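PDB 4H41: putative alpha-L-fucosidase from Bacteroides thetaiotaomicron, which probably hydrolyses alpha-L-fucosyl linkages in host glycans, on a TIM-barrel scaffold. Local coordinates for residues I229-H234 with D264-Q269; T193-W198 with D238-Q243; Y84-L89 with I143-K148. All blocks are in the same frame, centred on the assembly; numbering follows the deposited sequence.

Contact 1. Residues I229-H234 with D264-Q269; sequences IFDGIH and DKYGMQ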
ATOM      1  N   ILE B 229      13.077  20.509  28.500  1.00 21.75           N
ATOM      2  CA  ILE B 229      12.164  21.106  27.530  1.00 22.03           C
ATOM      3  C   ILE B 229      10.936  21.621  28.248  1.00 22.53           C
ATOM      4  O   ILE B 229      10.599  22.790  28.074  1.00 21.35           O
ATOM      5  CB  ILE B 229      11.812  20.129  26.378  1.00 23.88           C
ATOM      6  CG1 ILE B 229      13.052  19.885  25.534  1.00 25.97           C
ATOM      7  CG2 ILE B 229      10.688  20.678  25.524  1.00 22.66           C
ATOM      8  CD1 ILE B 229      13.018  18.584  24.793  1.00 26.75           C
ATOM      9  N   PHE B 230      10.297  20.778  29.072  1.00 21.21           N
ATOM     10  CA  PHE B 230       9.088  21.200  29.791  1.00 20.78           C
ATOM     11  C   PHE B 230       9.362  22.371  30.735  1.00 24.54           C
ATOM     12  O   PHE B 230       8.566  23.294  30.741  1.00 22.64           O
ATOM     13  CB  PHE B 230       8.422  20.063  30.504  1.00 23.27           C
ATOM     14  CG  PHE B 230       7.832  19.003  29.606  1.00 24.60           C
ATOM     15  CD1 PHE B 230       7.282  19.326  28.364  1.00 26.98           C
ATOM     16  CD2 PHE B 230       7.849  17.684  29.981  1.00 32.61           C
ATOM     17  CE1 PHE B 230       6.736  18.331  27.552  1.00 29.42           C
ATOM     18  CE2 PHE B 230       7.336  16.697  29.147  1.00 35.44           C
ATOM     19  CZ  PHE B 230       6.742  17.035  27.966  1.00 31.24           C
ATOM     20  N   ASP B 231      10.541  22.422  31.372  1.00 22.17           N
ATOM     21  CA  ASP B 231      10.938  23.564  32.203  1.00 21.94           C
ATOM     22  C   ASP B 231      10.910  24.860  31.395  1.00 25.96           C
ATOM     23  O   ASP B 231      10.459  25.892  31.907  1.00 25.47           O
ATOM     24  CB  ASP B 231      12.336  23.333  32.802  1.00 23.68           C
ATOM     25  CG  ASP B 231      12.746  24.433  33.769  1.00 31.28           C
ATOM     26  OD1 ASP B 231      11.986  24.701  34.718  1.00 29.22           O
ATOM     27  OD2 ASP B 231      13.730  25.123  33.486  1.00 34.90           O
ATOM     28  N   GLY B 232      11.375  24.807  30.149  1.00 23.78           N
ATOM     29  CA  GLY B 232      11.415  25.971  29.279  1.00 23.80           C
ATOM     30  C   GLY B 232      10.109  26.380  28.628  1.00 26.82           C
ATOM     31  O   GLY B 232       9.925  27.562  28.348  1.00 27.31           O
ATOM     32  N   ILE B 233       9.173  25.453  28.418  1.00 23.49           N
ATOM     33  CA  ILE B 233       7.965  25.774  27.624  1.00 22.62           C
ATOM     34  C   ILE B 233       6.640  25.735  28.361  1.00 24.96           C
ATOM     35  O   ILE B 233       5.642  26.155  27.768  1.00 24.83           O
ATOM     36  CB  ILE B 233       7.880  24.806  26.402  1.00 23.83           C
ATOM     37  CG1 ILE B 233       7.442  23.353  26.785  1.00 22.63           C
ATOM     38  CG2 ILE B 233       9.193  24.786  25.634  1.00 26.79           C
ATOM     39  CD1 ILE B 233       7.148  22.400  25.641  1.00 24.43           C
ATOM     40  N   HIS B 234       6.567  25.183  29.568  1.00 22.53           N
ATOM     41  CA  HIS B 234       5.284  24.952  30.224  1.00 22.09           C
ATOM     42  C   HIS B 234       4.426  26.213  30.449  1.00 26.08           C
ATOM     43  O   HIS B 234       3.222  26.066  30.603  1.00 28.14           O
ATOM     44  CB  HIS B 234       5.461  24.242  31.580  1.00 22.85           C
ATOM     45  CG  HIS B 234       6.013  25.122  32.652  1.00 27.09           C
ATOM     46  ND1 HIS B 234       5.180  25.781  33.542  1.00 30.99           N
ATOM     47  CD2 HIS B 234       7.290  25.454  32.930  1.00 28.63           C
ATOM     48  CE1 HIS B 234       5.979  26.482  34.339  1.00 30.23           C
ATOM     49  NE2 HIS B 234       7.253  26.306  34.019  1.00 29.86           N
ATOM     50  N   ASP B 264       3.074  16.441  35.468  1.00 18.51           N
ATOM     51  CA  ASP B 264       2.682  16.857  36.819  1.00 17.72           C
ATOM     52  C   ASP B 264       3.667  17.857  37.430  1.00 22.59           C
ATOM     53  O   ASP B 264       3.243  18.826  38.053  1.00 22.88           O
ATOM     54  CB  ASP B 264       2.542  15.655  37.733  1.00 19.23           C
ATOM     55  CG  ASP B 264       1.315  14.811  37.433  1.00 23.20           C
ATOM     56  OD1 ASP B 264       0.473  15.241  36.580  1.00 26.11           O
ATOM     57  OD2 ASP B 264       1.214  13.711  37.993  1.00 26.15           O
ATOM     58  N   LYS B 265       4.967  17.632  37.221  1.00 18.07           N
ATOM     59  CA  LYS B 265       6.003  18.527  37.738  1.00 18.81           C
ATOM     60  C   LYS B 265       5.862  19.940  37.186  1.00 19.72           C
ATOM     61  O   LYS B 265       6.115  20.904  37.896  1.00 20.67           O
ATOM     62  CB  LYS B 265       7.377  17.963  37.372  1.00 19.77           C
ATOM     63  CG  LYS B 265       8.541  18.771  37.916  1.00 21.64           C
ATOM     64  CD  LYS B 265       9.818  17.998  37.694  1.00 30.73           C
ATOM     65  CE  LYS B 265      11.024  18.769  38.160  1.00 36.77           C
ATOM     66  NZ  LYS B 265      12.265  18.032  37.784  1.00 53.36           N
ATOM     67  N   TYR B 266       5.464  20.062  35.931  1.00 18.39           N
ATOM     68  CA  TYR B 266       5.352  21.360  35.255  1.00 21.01           C
ATOM     69  C   TYR B 266       3.932  21.839  35.027  1.00 24.60           C
ATOM     70  O   TYR B 266       3.751  22.891  34.407  1.00 25.44           O
ATOM     71  CB  TYR B 266       6.113  21.290  33.940  1.00 22.06           C
ATOM     72  CG  TYR B 266       7.593  21.153  34.191  1.00 22.26           C
ATOM     73  CD1 TYR B 266       8.321  22.198  34.755  1.00 24.55           C
ATOM     74  CD2 TYR B 266       8.236  19.941  34.017  1.00 21.49           C
ATOM     75  CE1 TYR B 266       9.664  22.050  35.087  1.00 25.16           C
ATOM     76  CE2 TYR B 266       9.583  19.786  34.338  1.00 22.47           C
ATOM     77  CZ  TYR B 266      10.304  20.852  34.837  1.00 27.03           C
ATOM     78  OH  TYR B 266      11.618  20.706  35.199  1.00 29.17           O
ATOM     79  N   GLY B 267       2.965  21.203  35.682  1.00 22.95           N
ATOM     80  CA  GLY B 267       1.577  21.621  35.617  1.00 23.62           C
ATOM     81  C   GLY B 267       0.959  21.580  34.240  1.00 23.65           C
ATOM     82  O   GLY B 267       0.096  22.394  33.930  1.00 22.26           O
HETATM   83  N   MSE B 268       1.335  20.608  33.418  1.00 19.18           N
HETATM   84  CA  MSE B 268       0.785  20.489  32.087  1.00 18.09           C
HETATM   85  C   MSE B 268      -0.182  19.349  32.040  1.00 20.09           C
HETATM   86  O   MSE B 268      -0.048  18.405  32.823  1.00 20.77           O
HETATM   87  CB  MSE B 268       1.905  20.233  31.076  1.00 19.11           C
HETATM   88  CG  MSE B 268       2.914  21.372  30.989  1.00 24.48           C
HETATM   89 SE   MSE B 268       4.454  20.877  29.925  0.75 29.65          SE
HETATM   90  CE  MSE B 268       3.617  20.622  28.258  1.00 26.66           C
ATOM     91  N   GLN B 269      -1.100  19.383  31.078  1.00 19.26           N
ATOM     92  CA  GLN B 269      -1.999  18.244  30.832  1.00 19.35           C
ATOM     93  C   GLN B 269      -1.214  17.179  30.122  1.00 21.50           C
ATOM     94  O   GLN B 269      -0.293  17.485  29.336  1.00 20.67           O
ATOM     95  CB  GLN B 269      -3.234  18.655  30.001  1.00 18.31           C
ATOM     96  CG  GLN B 269      -4.215  19.523  30.804  1.00 23.57           C
ATOM     97  CD  GLN B 269      -5.575  19.734  30.147  1.00 48.84           C
ATOM     98  OE1 GLN B 269      -5.936  19.081  29.159  1.00 38.76           O
ATOM     99  NE2 GLN B 269      -6.441  20.544  30.788  1.00 47.61           N
TER
HETATM  100  O   HOH W   1       2.324  25.189  33.697  1.00 38.33           O

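Contact 2. Residues T193-W198 with D238-Q243; sequences TFISPW and DACAFQ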
ATOM      1  N   THR B 193      -2.872  25.615  23.984  1.00 21.53           N
ATOM      2  CA  THR B 193      -1.834  25.210  23.032  1.00 19.87           C
ATOM      3  C   THR B 193      -1.326  23.808  23.388  1.00 20.49           C
ATOM      4  O   THR B 193      -1.364  23.397  24.549  1.00 20.06           O
ATOM      5  CB  THR B 193      -0.670  26.201  23.100  1.00 23.52           C
ATOM      6  OG1 THR B 193      -0.223  26.172  24.448  1.00 25.28           O
ATOM      7  CG2 THR B 193      -1.059  27.640  22.708  1.00 21.02           C
ATOM      8  N   PHE B 194      -0.846  23.083  22.419  1.00 17.92           N
ATOM      9  CA  PHE B 194      -0.225  21.776  22.701  1.00 16.37           C
ATOM     10  C   PHE B 194       0.772  21.427  21.631  1.00 19.95           C
ATOM     11  O   PHE B 194       0.772  22.018  20.534  1.00 18.53           O
ATOM     12  CB  PHE B 194      -1.264  20.652  22.900  1.00 17.84           C
ATOM     13  CG  PHE B 194      -1.830  20.007  21.658  1.00 18.14           C
ATOM     14  CD1 PHE B 194      -2.820  20.639  20.914  1.00 20.67           C
ATOM     15  CD2 PHE B 194      -1.455  18.717  21.294  1.00 20.24           C
ATOM     16  CE1 PHE B 194      -3.386  20.010  19.791  1.00 20.32           C
ATOM     17  CE2 PHE B 194      -1.967  18.120  20.156  1.00 20.93           C
ATOM     18  CZ  PHE B 194      -2.974  18.741  19.442  1.00 19.10           C
ATOM     19  N   ILE B 195       1.660  20.481  21.986  1.00 16.60           N
ATOM     20  CA  ILE B 195       2.653  19.890  21.103  1.00 15.88           C
ATOM     21  C   ILE B 195       2.392  18.368  21.029  1.00 19.27           C
ATOM     22  O   ILE B 195       1.806  17.800  21.942  1.00 17.88           O
ATOM     23  CB  ILE B 195       4.108  20.208  21.548  1.00 18.67           C
ATOM     24  CG1 ILE B 195       4.418  19.729  22.981  1.00 19.31           C
ATOM     25  CG2 ILE B 195       4.433  21.676  21.353  1.00 20.85           C
ATOM     26  CD1 ILE B 195       5.881  19.698  23.301  1.00 22.18           C
ATOM     27  N   SER B 196       2.854  17.725  19.976  1.00 16.14           N
ATOM     28  CA  SER B 196       2.752  16.273  19.811  1.00 15.27           C
ATOM     29  C   SER B 196       4.107  15.714  19.337  1.00 18.47           C
ATOM     30  O   SER B 196       4.309  15.366  18.168  1.00 18.99           O
ATOM     31  CB  SER B 196       1.613  15.870  18.875  1.00 18.65           C
ATOM     32  OG  SER B 196       1.467  14.454  18.916  1.00 16.96           O
ATOM     33  N   PRO B 197       5.075  15.682  20.256  1.00 17.32           N
ATOM     34  CA  PRO B 197       6.399  15.113  19.926  1.00 17.27           C
ATOM     35  C   PRO B 197       6.320  13.584  19.832  1.00 19.31           C
ATOM     36  O   PRO B 197       5.246  13.023  20.007  1.00 17.77           O
ATOM     37  CB  PRO B 197       7.255  15.547  21.118  1.00 19.46           C
ATOM     38  CG  PRO B 197       6.280  15.627  22.262  1.00 21.99           C
ATOM     39  CD  PRO B 197       4.996  16.073  21.675  1.00 18.85           C
ATOM     40  N   TRP B 198       7.436  12.920  19.586  1.00 17.77           N
ATOM     41  CA  TRP B 198       7.477  11.451  19.541  1.00 17.81           C
ATOM     42  C   TRP B 198       8.596  10.974  20.473  1.00 18.53           C
ATOM     43  O   TRP B 198       9.372  11.783  20.967  1.00 17.81           O
ATOM     44  CB  TRP B 198       7.604  10.916  18.099  1.00 17.02           C
ATOM     45  CG  TRP B 198       8.966  10.973  17.479  1.00 19.75           C
ATOM     46  CD1 TRP B 198       9.883   9.967  17.438  1.00 22.84           C
ATOM     47  CD2 TRP B 198       9.482  12.019  16.645  1.00 20.52           C
ATOM     48  NE1 TRP B 198      10.998  10.371  16.728  1.00 22.74           N
ATOM     49  CE2 TRP B 198      10.757  11.606  16.192  1.00 25.11           C
ATOM     50  CE3 TRP B 198       9.035  13.305  16.309  1.00 21.92           C
ATOM     51  CZ2 TRP B 198      11.597  12.450  15.462  1.00 26.42           C
ATOM     52  CZ3 TRP B 198       9.841  14.108  15.523  1.00 23.98           C
ATOM     53  CH2 TRP B 198      11.119  13.705  15.147  1.00 25.37           C
ATOM     54  N   ASP B 238       0.224  24.196  27.057  1.00 19.43           N
ATOM     55  CA  ASP B 238      -0.678  23.627  28.066  1.00 19.87           C
ATOM     56  C   ASP B 238      -0.663  22.116  28.164  1.00 23.36           C
ATOM     57  O   ASP B 238      -0.973  21.591  29.220  1.00 23.30           O
ATOM     58  CB  ASP B 238      -2.120  24.050  27.808  1.00 21.99           C
ATOM     59  CG  ASP B 238      -2.285  25.563  27.879  1.00 35.68           C
ATOM     60  OD1 ASP B 238      -1.897  26.166  28.904  1.00 36.71           O
ATOM     61  OD2 ASP B 238      -2.656  26.149  26.879  1.00 31.31           O
ATOM     62  N   ALA B 239      -0.412  21.432  27.074  1.00 19.91           N
ATOM     63  CA  ALA B 239      -0.452  19.976  27.037  1.00 20.43           C
ATOM     64  C   ALA B 239       0.600  19.436  26.138  1.00 21.42           C
ATOM     65  O   ALA B 239       1.033  20.085  25.179  1.00 19.71           O
ATOM     66  CB  ALA B 239      -1.826  19.502  26.558  1.00 21.80           C
ATOM     67  N   CYS B 240       0.986  18.200  26.410  1.00 19.22           N
ATOM     68  CA  CYS B 240       1.913  17.485  25.556  1.00 20.04           C
ATOM     69  C   CYS B 240       1.242  16.155  25.240  1.00 21.34           C
ATOM     70  O   CYS B 240       0.700  15.491  26.159  1.00 20.59           O
ATOM     71  CB  CYS B 240       3.272  17.291  26.215  1.00 22.08           C
ATOM     72  SG  CYS B 240       4.482  16.481  25.148  1.00 25.14           S
ATOM     73  N   ALA B 241       1.223  15.796  23.959  1.00 16.97           N
ATOM     74  CA  ALA B 241       0.578  14.579  23.448  1.00 16.96           C
ATOM     75  C   ALA B 241       1.594  13.738  22.728  1.00 17.77           C
ATOM     76  O   ALA B 241       1.647  13.746  21.498  1.00 15.66           O
ATOM     77  CB  ALA B 241      -0.591  14.947  22.517  1.00 19.26           C
ATOM     78  N   PHE B 242       2.432  13.018  23.463  1.00 15.26           N
ATOM     79  CA  PHE B 242       3.431  12.201  22.771  1.00 16.44           C
ATOM     80  C   PHE B 242       2.764  11.204  21.846  1.00 19.18           C
ATOM     81  O   PHE B 242       1.793  10.553  22.215  1.00 16.75           O
ATOM     82  CB  PHE B 242       4.352  11.412  23.712  1.00 17.75           C
ATOM     83  CG  PHE B 242       5.555  12.161  24.218  1.00 18.31           C
ATOM     84  CD1 PHE B 242       6.733  12.184  23.488  1.00 18.89           C
ATOM     85  CD2 PHE B 242       5.523  12.810  25.442  1.00 19.62           C
ATOM     86  CE1 PHE B 242       7.833  12.891  23.951  1.00 17.87           C
ATOM     87  CE2 PHE B 242       6.621  13.514  25.900  1.00 20.20           C
ATOM     88  CZ  PHE B 242       7.771  13.538  25.159  1.00 17.20           C
ATOM     89  N   GLN B 243       3.323  11.085  20.642  1.00 17.81           N
ATOM     90  CA  GLN B 243       3.000  10.020  19.711  1.00 16.22           C
ATOM     91  C   GLN B 243       3.395   8.740  20.435  1.00 19.87           C
ATOM     92  O   GLN B 243       4.488   8.678  20.998  1.00 17.06           O
ATOM     93  CB  GLN B 243       3.767  10.200  18.403  1.00 17.95           C
ATOM     94  CG  GLN B 243       3.351  11.449  17.664  1.00 17.86           C
ATOM     95  CD  GLN B 243       4.328  11.794  16.572  1.00 24.79           C
ATOM     96  OE1 GLN B 243       4.685  10.938  15.791  1.00 19.06           O
ATOM     97  NE2 GLN B 243       4.805  13.051  16.500  1.00 22.50           N
TER

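Contact 3. Residues Y84-L89 with I143-K148; sequences YPSPYL and IDEVWK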
ATOM      1  N   TYR B  84      -5.394  27.340   3.411  1.00 23.58           N
ATOM      2  CA  TYR B  84      -6.286  28.501   3.328  1.00 23.68           C
ATOM      3  C   TYR B  84      -5.596  29.582   2.461  1.00 28.39           C
ATOM      4  O   TYR B  84      -4.376  29.503   2.285  1.00 26.95           O
ATOM      5  CB  TYR B  84      -6.610  29.017   4.740  1.00 24.17           C
ATOM      6  CG  TYR B  84      -5.453  29.713   5.421  1.00 25.14           C
ATOM      7  CD1 TYR B  84      -4.428  28.985   6.010  1.00 25.92           C
ATOM      8  CD2 TYR B  84      -5.378  31.101   5.466  1.00 27.29           C
ATOM      9  CE1 TYR B  84      -3.337  29.619   6.598  1.00 25.96           C
ATOM     10  CE2 TYR B  84      -4.309  31.747   6.083  1.00 27.94           C
ATOM     11  CZ  TYR B  84      -3.323  30.997   6.708  1.00 28.14           C
ATOM     12  OH  TYR B  84      -2.203  31.604   7.211  1.00 29.79           O
ATOM     13  N   PRO B  85      -6.333  30.601   1.977  1.00 27.12           N
ATOM     14  CA  PRO B  85      -5.727  31.598   1.073  1.00 27.54           C
ATOM     15  C   PRO B  85      -4.952  32.650   1.849  1.00 32.14           C
ATOM     16  O   PRO B  85      -5.420  33.765   2.041  1.00 30.29           O
ATOM     17  CB  PRO B  85      -6.932  32.176   0.324  1.00 30.67           C
ATOM     18  CG  PRO B  85      -8.053  32.049   1.278  1.00 34.21           C
ATOM     19  CD  PRO B  85      -7.791  30.795   2.080  1.00 29.24           C
ATOM     20  N   SER B  86      -3.769  32.262   2.324  1.00 28.94           N
ATOM     21  CA  SER B  86      -2.897  33.112   3.133  1.00 28.01           C
ATOM     22  C   SER B  86      -2.299  34.261   2.340  1.00 30.33           C
ATOM     23  O   SER B  86      -1.426  34.010   1.520  1.00 26.85           O
ATOM     24  CB  SER B  86      -1.746  32.275   3.696  1.00 26.85           C
ATOM     25  OG  SER B  86      -0.688  33.072   4.207  1.00 26.28           O
ATOM     26  N   PRO B  87      -2.635  35.543   2.622  1.00 29.65           N
ATOM     27  CA  PRO B  87      -1.974  36.633   1.891  1.00 30.82           C
ATOM     28  C   PRO B  87      -0.450  36.581   2.051  1.00 33.39           C
ATOM     29  O   PRO B  87       0.271  36.761   1.085  1.00 31.39           O
ATOM     30  CB  PRO B  87      -2.568  37.909   2.528  1.00 33.76           C
ATOM     31  CG  PRO B  87      -3.852  37.471   3.088  1.00 38.36           C
ATOM     32  CD  PRO B  87      -3.664  36.063   3.539  1.00 32.98           C
ATOM     33  N   TYR B  88       0.043  36.230   3.240  1.00 30.47           N
ATOM     34  CA  TYR B  88       1.487  36.160   3.475  1.00 30.10           C
ATOM     35  C   TYR B  88       2.155  35.042   2.672  1.00 30.70           C
ATOM     36  O   TYR B  88       3.142  35.305   1.990  1.00 30.55           O
ATOM     37  CB  TYR B  88       1.777  35.982   4.975  1.00 31.74           C
ATOM     38  CG  TYR B  88       3.239  35.742   5.283  1.00 33.05           C
ATOM     39  CD1 TYR B  88       4.151  36.784   5.266  1.00 36.28           C
ATOM     40  CD2 TYR B  88       3.707  34.471   5.594  1.00 30.87           C
ATOM     41  CE1 TYR B  88       5.495  36.571   5.560  1.00 35.66           C
ATOM     42  CE2 TYR B  88       5.052  34.240   5.851  1.00 30.06           C
ATOM     43  CZ  TYR B  88       5.943  35.296   5.851  1.00 37.30           C
ATOM     44  OH  TYR B  88       7.270  35.099   6.150  1.00 36.81           O
ATOM     45  N   LEU B  89       1.651  33.797   2.772  1.00 28.31           N
ATOM     46  CA  LEU B  89       2.276  32.671   2.081  1.00 28.27           C
ATOM     47  C   LEU B  89       2.148  32.812   0.562  1.00 31.57           C
ATOM     48  O   LEU B  89       3.077  32.463  -0.152  1.00 30.16           O
ATOM     49  CB  LEU B  89       1.690  31.340   2.551  1.00 27.40           C
ATOM     50  CG  LEU B  89       1.931  30.979   4.034  1.00 30.13           C
ATOM     51  CD1 LEU B  89       1.186  29.732   4.417  1.00 28.88           C
ATOM     52  CD2 LEU B  89       3.429  30.812   4.347  1.00 29.44           C
ATOM     53  N   ILE B 143       0.144  33.324  12.337  1.00 24.15           N
ATOM     54  CA  ILE B 143      -0.653  33.507  13.547  1.00 24.33           C
ATOM     55  C   ILE B 143      -1.433  34.831  13.482  1.00 28.26           C
ATOM     56  O   ILE B 143      -2.625  34.828  13.747  1.00 28.97           O
ATOM     57  CB  ILE B 143       0.237  33.421  14.813  1.00 24.96           C
ATOM     58  CG1 ILE B 143       0.808  31.981  14.971  1.00 23.09           C
ATOM     59  CG2 ILE B 143      -0.546  33.831  16.097  1.00 27.81           C
ATOM     60  CD1 ILE B 143       2.087  31.890  15.913  1.00 21.63           C
ATOM     61  N   ASP B 144      -0.781  35.929  13.123  1.00 27.23           N
ATOM     62  CA  ASP B 144      -1.419  37.257  13.062  1.00 28.18           C
ATOM     63  C   ASP B 144      -2.613  37.278  12.082  1.00 32.82           C
ATOM     64  O   ASP B 144      -3.717  37.654  12.466  1.00 30.66           O
ATOM     65  CB  ASP B 144      -0.408  38.315  12.657  1.00 30.88           C
ATOM     66  CG  ASP B 144      -1.053  39.665  12.337  1.00 46.01           C
ATOM     67  OD1 ASP B 144      -1.678  40.259  13.256  1.00 42.84           O
ATOM     68  OD2 ASP B 144      -1.020  40.079  11.134  1.00 54.21           O
ATOM     69  N   GLU B 145      -2.424  36.768  10.874  1.00 31.64           N
ATOM     70  CA  GLU B 145      -3.493  36.845   9.857  1.00 31.07           C
ATOM     71  C   GLU B 145      -4.617  35.859  10.150  1.00 30.36           C
ATOM     72  O   GLU B 145      -5.783  36.186   9.965  1.00 28.67           O
ATOM     73  CB  GLU B 145      -2.932  36.682   8.417  1.00 32.41           C
ATOM     74  CG  GLU B 145      -2.407  35.316   8.084  1.00 36.66           C
ATOM     75  CD  GLU B 145      -1.815  35.126   6.700  1.00 44.67           C
ATOM     76  OE1 GLU B 145      -1.442  36.113   6.031  1.00 34.68           O
ATOM     77  OE2 GLU B 145      -1.678  33.948   6.311  1.00 33.71           O
ATOM     78  N   VAL B 146      -4.282  34.689  10.666  1.00 28.23           N
ATOM     79  CA  VAL B 146      -5.264  33.675  10.986  1.00 26.43           C
ATOM     80  C   VAL B 146      -6.161  34.102  12.160  1.00 29.10           C
ATOM     81  O   VAL B 146      -7.352  33.830  12.123  1.00 29.04           O
ATOM     82  CB  VAL B 146      -4.546  32.325  11.214  1.00 30.39           C
ATOM     83  CG1 VAL B 146      -5.361  31.389  12.058  1.00 30.40           C
ATOM     84  CG2 VAL B 146      -4.212  31.710   9.856  1.00 29.07           C
ATOM     85  N   TRP B 147      -5.633  34.763  13.170  1.00 29.46           N
ATOM     86  CA  TRP B 147      -6.493  35.282  14.245  1.00 29.47           C
ATOM     87  C   TRP B 147      -7.496  36.294  13.672  1.00 31.59           C
ATOM     88  O   TRP B 147      -8.683  36.250  13.984  1.00 30.95           O
ATOM     89  CB  TRP B 147      -5.697  35.948  15.374  1.00 29.17           C
ATOM     90  CG  TRP B 147      -6.605  36.325  16.508  1.00 30.78           C
ATOM     91  CD1 TRP B 147      -7.038  37.582  16.837  1.00 34.93           C
ATOM     92  CD2 TRP B 147      -7.381  35.415  17.296  1.00 30.24           C
ATOM     93  NE1 TRP B 147      -7.981  37.510  17.840  1.00 34.27           N
ATOM     94  CE2 TRP B 147      -8.200  36.190  18.148  1.00 36.39           C
ATOM     95  CE3 TRP B 147      -7.392  34.018  17.434  1.00 31.00           C
ATOM     96  CZ2 TRP B 147      -9.097  35.607  19.049  1.00 36.13           C
ATOM     97  CZ3 TRP B 147      -8.299  33.448  18.310  1.00 32.89           C
ATOM     98  CH2 TRP B 147      -9.106  34.240  19.132  1.00 34.64           C
ATOM     99  N   LYS B 148      -7.025  37.168  12.791  1.00 29.96           N
ATOM    100  CA  LYS B 148      -7.890  38.192  12.201  1.00 30.91           C
ATOM    101  C   LYS B 148      -8.902  37.618  11.229  1.00 34.27           C
ATOM    102  O   LYS B 148     -10.061  38.016  11.250  1.00 31.68           O
ATOM    103  CB  LYS B 148      -7.053  39.257  11.492  1.00 35.84           C
ATOM    104  CG  LYS B 148      -6.273  40.125  12.484  1.00 57.15           C
ATOM    105  CD  LYS B 148      -5.153  40.920  11.812  1.00 72.49           C
TER

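Contact 1. Residues I229-H234 with D264-Q269
Tyr266 lays its ring against the last turn of the helix that carries Phe230 and Asp231. One face lies over backbone, with Phe230 C and Asp231 N above the ring centre. Lys265 CG covers the opposite face, nearer the rim. Phe230 CB touches Tyr266 CD2 at 3.5 Å. Across the ring, Asp231 CA comes to 3.5 Å from Tyr266 CE1. The carboxylate of Asp231 passes the ring obliquely, their planes 56° apart. Selenomethionine Met268 bends at chi3 (64°), which turns CE toward Phe230, where it lies 3.9 Å from both CD1 and CE1. Its SE sits 3.6 Å from Phe230 CD1, an oblique Met-aromatic contact. The His234 and Tyr266 side chains cross at about a right angle, their rings meeting obliquely, with no stack. A water in the imidazole plane lies 2.9 Å from His234 ND1 and donates to Tyr266 O at 2.8 Å. Gly267, with positive phi, forms a Schellman motif where the chain leaves the second helix. Between 229-234 and 264-269 themselves the contact is thus apolar and aromatic, with one bridging water; Asn227, one turn back on helix 219-233, gives the Tyr266 hydroxyl its direct polar link.

Contact 2. Residues T193-W198 with D238-Q243
Thr193 and Asp238 open a parallel strand pair with a side-chain bond. Thr193 N donates to Asp238 OD2 at 3.0 Å, on the anti side of the carboxylate, and Lys185 forms a salt bridge with the same oxygen. Thr193 O takes two weak bonds, from Asp238 N and Ala239 N. Thr193 OG1 has its stronger partner in Val236 O. The ladder continues with Ile195 N to Ala239 O and Ala241 N to Ile195 O, the latter 2.9 Å. Beyond it side chains join in. Ser196 OG, anti to its backbone N (chi1 -172°), donates to Ala241 O at 2.7 Å and also bonds to Asn273. Gln243 N meets Pro197 O at 2.8 Å with an almost straight N-H...O angle of 175°. Gln243 NE2 gives a hydrogen to Ser196 O at 2.9 Å, in its own amide plane, and is also bonded to Glu165 OE1. An alanine at Gln243 would probably leave Ser196 O and Glu165 without this amide donor and open a gap beside Trp198 CB. Trp198 O is buried without a polar partner, near the edge of the Phe242 ring. Pro197 CG lies over one face of that ring, 3.7 Å from its centroid, a CH-pi contact. Phe194 and Ala239 point to one face of the sheet, Ile195 and Cys240 to the other, where helix 219-233 packs. These are neighbouring strands of the closed parallel barrel, joined through that helix in the beta-alpha-beta pattern of a TIM barrel.

Contact 3. Residues Y84-L89 with I143-K148
Glu145 reaches from its helix to the start of helix 87-91, and its carboxylate carries the polar part of the contact. Tyr84 OH donates to the anti lone pair of Glu145 OE2 at 2.6 Å. Ser86 OG also donates to Glu145 OE2, at 2.5 Å, a length so short that its detail is doubtful. Glu145 OE1 turns its syn lone pair to Tyr88 N, at 3.2 Å. Tyr84 OH and Tyr88 N thus hold one oxygen each, which would fix the rotation of the carboxylate. Its plane stands 84° from that of the Tyr84 ring, and OE2 lies at the ring edge. Beyond CG the Glu145 chain is extended, with CD anti to CA (chi2 -178°), so the acid group spans the distance between the backbones. Donors on both oxygens would probably favour its charged form. The Pro87 ring slides past the Glu145 side chain in the opposite direction, with Pro87 CD in van der Waals contact with Glu145 OE1 at 3.3 Å.

Capping adds a second layer. Ser86 is the N-cap of helix 87-91, and its OG accepts from Leu89 N at 2.8 Å. The same hydroxyl therefore joins the helix start to Glu145. A negative group at this helix start would probably be stabilised by the helix dipole.

Apolar contact is smaller. Val146 CG2 packs against Tyr84 CZ at 3.3 Å.

Tyr88 takes its end elsewhere, stacking on Tyr141 and bonding to Asp138, both on helix 136-151. Ile143 also touches helix 173-187. Pro85 packs on Ile25 of a second subunit. The contact joins the segment leading into helix 87-91 to helix 136-151, which packs on strand 157-162 through Val146 and Ile143.

In the fold
Contact 2 is the buried one, between two barrel strands, its centre about 8 Å from that of the chain. The centres of contacts 1 and 3 lie farther out, about 19 and 22 Å from the chain centre, and both are only partly buried. Contacts 1 and 2 share a neighbourhood: helix 219-233 runs between strands 193-195 and 239-243 in the chain, Phe230 packs on Cys240, and the Gln269 backbone probably hydrogen-bonds to Asp238 and Cys240 as the next strand begins. Contact 3 touches neither. Chemistry follows place: backbone bonding dominates contact 2, apolar packing with a bridging water serves contact 1, and one carboxylate with several donors serves contact 3.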